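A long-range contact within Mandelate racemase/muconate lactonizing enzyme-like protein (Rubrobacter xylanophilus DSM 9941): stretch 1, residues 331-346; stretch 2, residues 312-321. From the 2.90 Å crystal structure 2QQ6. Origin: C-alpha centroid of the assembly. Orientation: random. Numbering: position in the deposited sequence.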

# COMPACT_ATOMS: atom_id res chain seq x y z
N HIS B 331 7.32 -10.17 21.96
CA HIS B 331 6.49 -9.57 22.99
C HIS B 331 5.04 -9.87 22.69
O HIS B 331 4.27 -10.25 23.57
CB HIS B 331 6.73 -8.07 23.06
CG HIS B 331 7.83 -7.70 24.00
ND1 HIS B 331 7.72 -7.87 25.36
CD2 HIS B 331 9.09 -7.26 23.77
CE1 HIS B 331 8.87 -7.56 25.93
NE2 HIS B 331 9.72 -7.18 24.99
N VAL B 332 4.68 -9.70 21.42
CA VAL B 332 3.32 -9.96 20.94
C VAL B 332 3.06 -11.46 21.02
O VAL B 332 1.97 -11.88 21.44
CB VAL B 332 3.15 -9.45 19.49
CG1 VAL B 332 1.79 -9.88 18.94
CG2 VAL B 332 3.27 -7.93 19.47
N CYS B 333 4.05 -12.26 20.64
CA CYS B 333 3.92 -13.71 20.70
C CYS B 333 3.58 -14.15 22.13
O CYS B 333 2.95 -15.19 22.34
CB CYS B 333 5.21 -14.39 20.29
SG CYS B 333 5.66 -14.15 18.58
N ALA B 334 4.01 -13.36 23.10
CA ALA B 334 3.78 -13.68 24.50
C ALA B 334 2.40 -13.32 25.00
O ALA B 334 1.81 -14.04 25.80
CB ALA B 334 4.82 -12.98 25.35
N ALA B 335 1.89 -12.19 24.51
CA ALA B 335 0.58 -11.66 24.90
C ALA B 335 -0.65 -12.29 24.24
O ALA B 335 -1.76 -11.78 24.38
CB ALA B 335 0.57 -10.16 24.67
N VAL B 336 -0.47 -13.38 23.51
CA VAL B 336 -1.60 -14.01 22.84
C VAL B 336 -1.62 -15.50 23.06
O VAL B 336 -0.58 -16.16 22.99
CB VAL B 336 -1.56 -13.71 21.34
CG1 VAL B 336 -1.73 -12.21 21.11
CG2 VAL B 336 -0.26 -14.19 20.74
N SER B 337 -2.80 -16.05 23.31
CA SER B 337 -2.95 -17.47 23.58
C SER B 337 -2.72 -18.39 22.39
O SER B 337 -2.30 -19.54 22.55
CB SER B 337 -4.35 -17.76 24.15
OG SER B 337 -5.28 -18.07 23.12
N ASN B 338 -3.00 -17.89 21.19
CA ASN B 338 -2.84 -18.70 19.99
C ASN B 338 -1.49 -18.60 19.30
O ASN B 338 -1.39 -18.80 18.09
CB ASN B 338 -3.95 -18.39 18.98
CG ASN B 338 -4.11 -16.91 18.71
OD1 ASN B 338 -4.63 -16.52 17.66
ND2 ASN B 338 -3.68 -16.07 19.65
N PHE B 339 -0.43 -18.31 20.05
CA PHE B 339 0.88 -18.22 19.44
C PHE B 339 1.36 -19.62 19.12
O PHE B 339 1.14 -20.56 19.90
CB PHE B 339 1.90 -17.56 20.35
CG PHE B 339 3.30 -17.71 19.86
CD1 PHE B 339 3.71 -17.09 18.68
CD2 PHE B 339 4.20 -18.54 20.52
CE1 PHE B 339 4.98 -17.31 18.16
CE2 PHE B 339 5.47 -18.76 20.00
CZ PHE B 339 5.86 -18.15 18.82
N ALA B 340 2.04 -19.76 17.99
CA ALA B 340 2.58 -21.04 17.55
C ALA B 340 4.10 -20.98 17.40
O ALA B 340 4.82 -21.51 18.25
CB ALA B 340 1.93 -21.43 16.23
N VAL B 341 4.60 -20.34 16.34
CA VAL B 341 6.04 -20.21 16.12
C VAL B 341 6.40 -18.93 15.40
O VAL B 341 5.71 -18.50 14.47
CB VAL B 341 6.66 -21.36 15.29
CG1 VAL B 341 7.42 -22.32 16.21
CG2 VAL B 341 5.59 -22.08 14.51
N LEU B 342 7.50 -18.33 15.83
CA LEU B 342 7.99 -17.10 15.23
C LEU B 342 9.13 -17.48 14.28
O LEU B 342 9.88 -18.43 14.52
CB LEU B 342 8.47 -16.14 16.33
CG LEU B 342 9.15 -14.84 15.91
CD1 LEU B 342 8.29 -14.10 14.93
CD2 LEU B 342 9.41 -14.00 17.13
N GLU B 343 9.23 -16.73 13.18
CA GLU B 343 10.26 -17.00 12.19
C GLU B 343 11.58 -16.32 12.46
O GLU B 343 11.64 -15.21 12.98
CB GLU B 343 9.77 -16.59 10.80
CG GLU B 343 10.90 -16.40 9.80
CD GLU B 343 10.41 -16.17 8.38
OE1 GLU B 343 9.32 -15.58 8.22
OE2 GLU B 343 11.11 -16.58 7.43
N TRP B 344 12.65 -17.02 12.09
CA TRP B 344 14.00 -16.50 12.19
C TRP B 344 14.51 -16.76 10.78
O TRP B 344 14.40 -17.87 10.26
CB TRP B 344 14.83 -17.25 13.23
CG TRP B 344 16.22 -16.67 13.38
CD1 TRP B 344 16.55 -15.35 13.57
CD2 TRP B 344 17.47 -17.38 13.32
NE1 TRP B 344 17.91 -15.20 13.63
CE2 TRP B 344 18.50 -16.43 13.47
CE3 TRP B 344 17.81 -18.73 13.14
CZ2 TRP B 344 19.85 -16.78 13.47
CZ3 TRP B 344 19.15 -19.08 13.14
CH2 TRP B 344 20.16 -18.11 13.30
N HIS B 345 15.05 -15.72 10.15
CA HIS B 345 15.53 -15.82 8.78
C HIS B 345 17.02 -15.45 8.72
O HIS B 345 17.51 -15.04 7.66
CB HIS B 345 14.68 -14.86 7.93
CG HIS B 345 14.77 -15.09 6.46
ND1 HIS B 345 15.90 -14.82 5.72
CD2 HIS B 345 13.83 -15.51 5.57
CE1 HIS B 345 15.66 -15.08 4.44
NE2 HIS B 345 14.41 -15.50 4.33
N ALA B 346 17.74 -15.60 9.83
CA ALA B 346 19.16 -15.22 9.85
C ALA B 346 20.17 -16.32 10.19
O ALA B 346 21.24 -16.04 10.73
CB ALA B 346 19.35 -14.06 10.80
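Stretch 2, residues 312-321: YIPFAPHNVS

Stretch 2 has no regular helix or strand, yet it follows stretch 1 in an extended form: from Ile313 to Asn319 every phi is negative and every psi lies between 81° and 148°. The direction is read from the CA register. Asn338 is nearest Pro314 (5.2 Å between their CA atoms), Phe339 nearest Phe315 (4.8 Å), Val341 nearest Ala316 (5.0 Å), Glu343 nearest Asn319 (4.9 Å) and His345 nearest Val320 (5.6 Å). Both numberings rise together, so the segments run parallel, and 724 Å² is buried between them, both sides summed.

Phe315 gives up the most surface, 110 Å². Its backbone forms a single bridge with Phe339, carried by that residue's neighbours: Phe315 N donates to Asn338 O (2.7 Å, 163° at the hydrogen), and Ala340 N donates to Phe315 O (3.0 Å, 146°). Phe339 CA also approaches Phe315 O at 3.6 Å, a CA-H...O contact. With chi1 at 178° (t), the Phe315 ring reaches the end of the helix and the loop after it, where CE2 lies 4.0 Å from Val332 CG1 and CD2 lies 4.0 Å from Val336 CG2.

Asn319 (79 Å²) and Glu343 (75 Å²) form the second centre, each with its CA-to-CB bond directed toward the other stretch. The extended Glu343 side chain, t at chi1 and chi2, brings OE1 within 3.1 Å of Asn319 N, which donates a hydrogen bond to it at 154°. The packing is tight here too: the backbone oxygen Glu343 O lies 2.9 Å from the side-chain atom Asn319 CB. Asn319 OD1 meanwhile accepts from Ser321 N (2.9 Å, 166°), a bond within stretch 2.

Between these centres Pro317 packs against apolar atoms: its CG is 3.7 Å from Leu342 CD1 and 4.1 Å from Cys333 SG. Farther along, Val320 CG2 sits over one face of the His345 ring, 4.2 Å from His345 CG.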

# COMPACT_ATOMS: atom_id res chain seq x y z
N TYR B 312 -10.13 -20.16 16.26
CA TYR B 312 -9.24 -21.23 16.71
C TYR B 312 -8.12 -21.46 15.71
O TYR B 312 -7.72 -22.61 15.45
CB TYR B 312 -10.02 -22.54 16.94
CG TYR B 312 -11.17 -22.40 17.92
CD1 TYR B 312 -12.35 -23.13 17.76
CD2 TYR B 312 -11.10 -21.48 18.97
CE1 TYR B 312 -13.44 -22.93 18.60
CE2 TYR B 312 -12.19 -21.28 19.82
CZ TYR B 312 -13.35 -22.00 19.62
OH TYR B 312 -14.43 -21.76 20.43
N ILE B 313 -7.61 -20.36 15.16
CA ILE B 313 -6.52 -20.41 14.19
C ILE B 313 -5.19 -19.91 14.77
O ILE B 313 -5.10 -18.83 15.36
CB ILE B 313 -6.87 -19.57 12.97
CG1 ILE B 313 -7.94 -20.31 12.18
CG2 ILE B 313 -5.61 -19.29 12.14
CD1 ILE B 313 -8.15 -19.80 10.78
N PRO B 314 -4.12 -20.71 14.60
CA PRO B 314 -2.78 -20.38 15.09
C PRO B 314 -2.18 -19.10 14.53
O PRO B 314 -2.34 -18.79 13.36
CB PRO B 314 -1.98 -21.61 14.70
CG PRO B 314 -2.99 -22.72 14.77
CD PRO B 314 -4.16 -22.09 14.08
N PHE B 315 -1.48 -18.37 15.40
CA PHE B 315 -0.82 -17.12 15.05
C PHE B 315 0.70 -17.35 14.96
O PHE B 315 1.37 -17.61 15.96
CB PHE B 315 -1.11 -16.09 16.13
CG PHE B 315 -0.43 -14.77 15.92
CD1 PHE B 315 -0.79 -13.95 14.85
CD2 PHE B 315 0.55 -14.33 16.79
CE1 PHE B 315 -0.19 -12.71 14.67
CE2 PHE B 315 1.17 -13.10 16.62
CZ PHE B 315 0.80 -12.29 15.56
N ALA B 316 1.25 -17.25 13.75
CA ALA B 316 2.68 -17.47 13.55
C ALA B 316 3.24 -16.40 12.62
O ALA B 316 3.44 -16.65 11.44
CB ALA B 316 2.91 -18.84 12.96
N PRO B 317 3.53 -15.22 13.16
CA PRO B 317 4.06 -14.10 12.38
C PRO B 317 5.30 -14.38 11.53
O PRO B 317 6.15 -15.19 11.89
CB PRO B 317 4.30 -13.03 13.43
CG PRO B 317 4.64 -13.83 14.64
CD PRO B 317 3.62 -14.93 14.60
N HIS B 318 5.37 -13.68 10.40
CA HIS B 318 6.47 -13.77 9.44
C HIS B 318 7.51 -12.78 9.99
O HIS B 318 7.16 -11.67 10.37
CB HIS B 318 5.95 -13.36 8.05
CG HIS B 318 6.99 -13.29 6.97
ND1 HIS B 318 7.54 -12.11 6.53
CD2 HIS B 318 7.54 -14.26 6.20
CE1 HIS B 318 8.38 -12.35 5.54
NE2 HIS B 318 8.40 -13.65 5.32
N ASN B 319 8.77 -13.20 10.06
CA ASN B 319 9.82 -12.35 10.60
C ASN B 319 11.03 -12.34 9.70
O ASN B 319 11.56 -13.39 9.34
CB ASN B 319 10.24 -12.86 11.98
CG ASN B 319 11.17 -11.91 12.70
OD1 ASN B 319 12.15 -11.42 12.14
ND2 ASN B 319 10.89 -11.66 13.97
N VAL B 320 11.49 -11.15 9.35
CA VAL B 320 12.66 -11.01 8.50
C VAL B 320 13.51 -9.83 8.97
O VAL B 320 14.21 -9.20 8.18
CB VAL B 320 12.23 -10.80 7.03
CG1 VAL B 320 11.74 -9.38 6.83
CG2 VAL B 320 13.35 -11.14 6.10
N SER B 321 13.44 -9.55 10.26
CA SER B 321 14.19 -8.43 10.82
C SER B 321 15.28 -8.86 11.80
O SER B 321 15.41 -10.03 12.13
CB SER B 321 13.23 -7.45 11.51
OG SER B 321 12.32 -6.92 10.57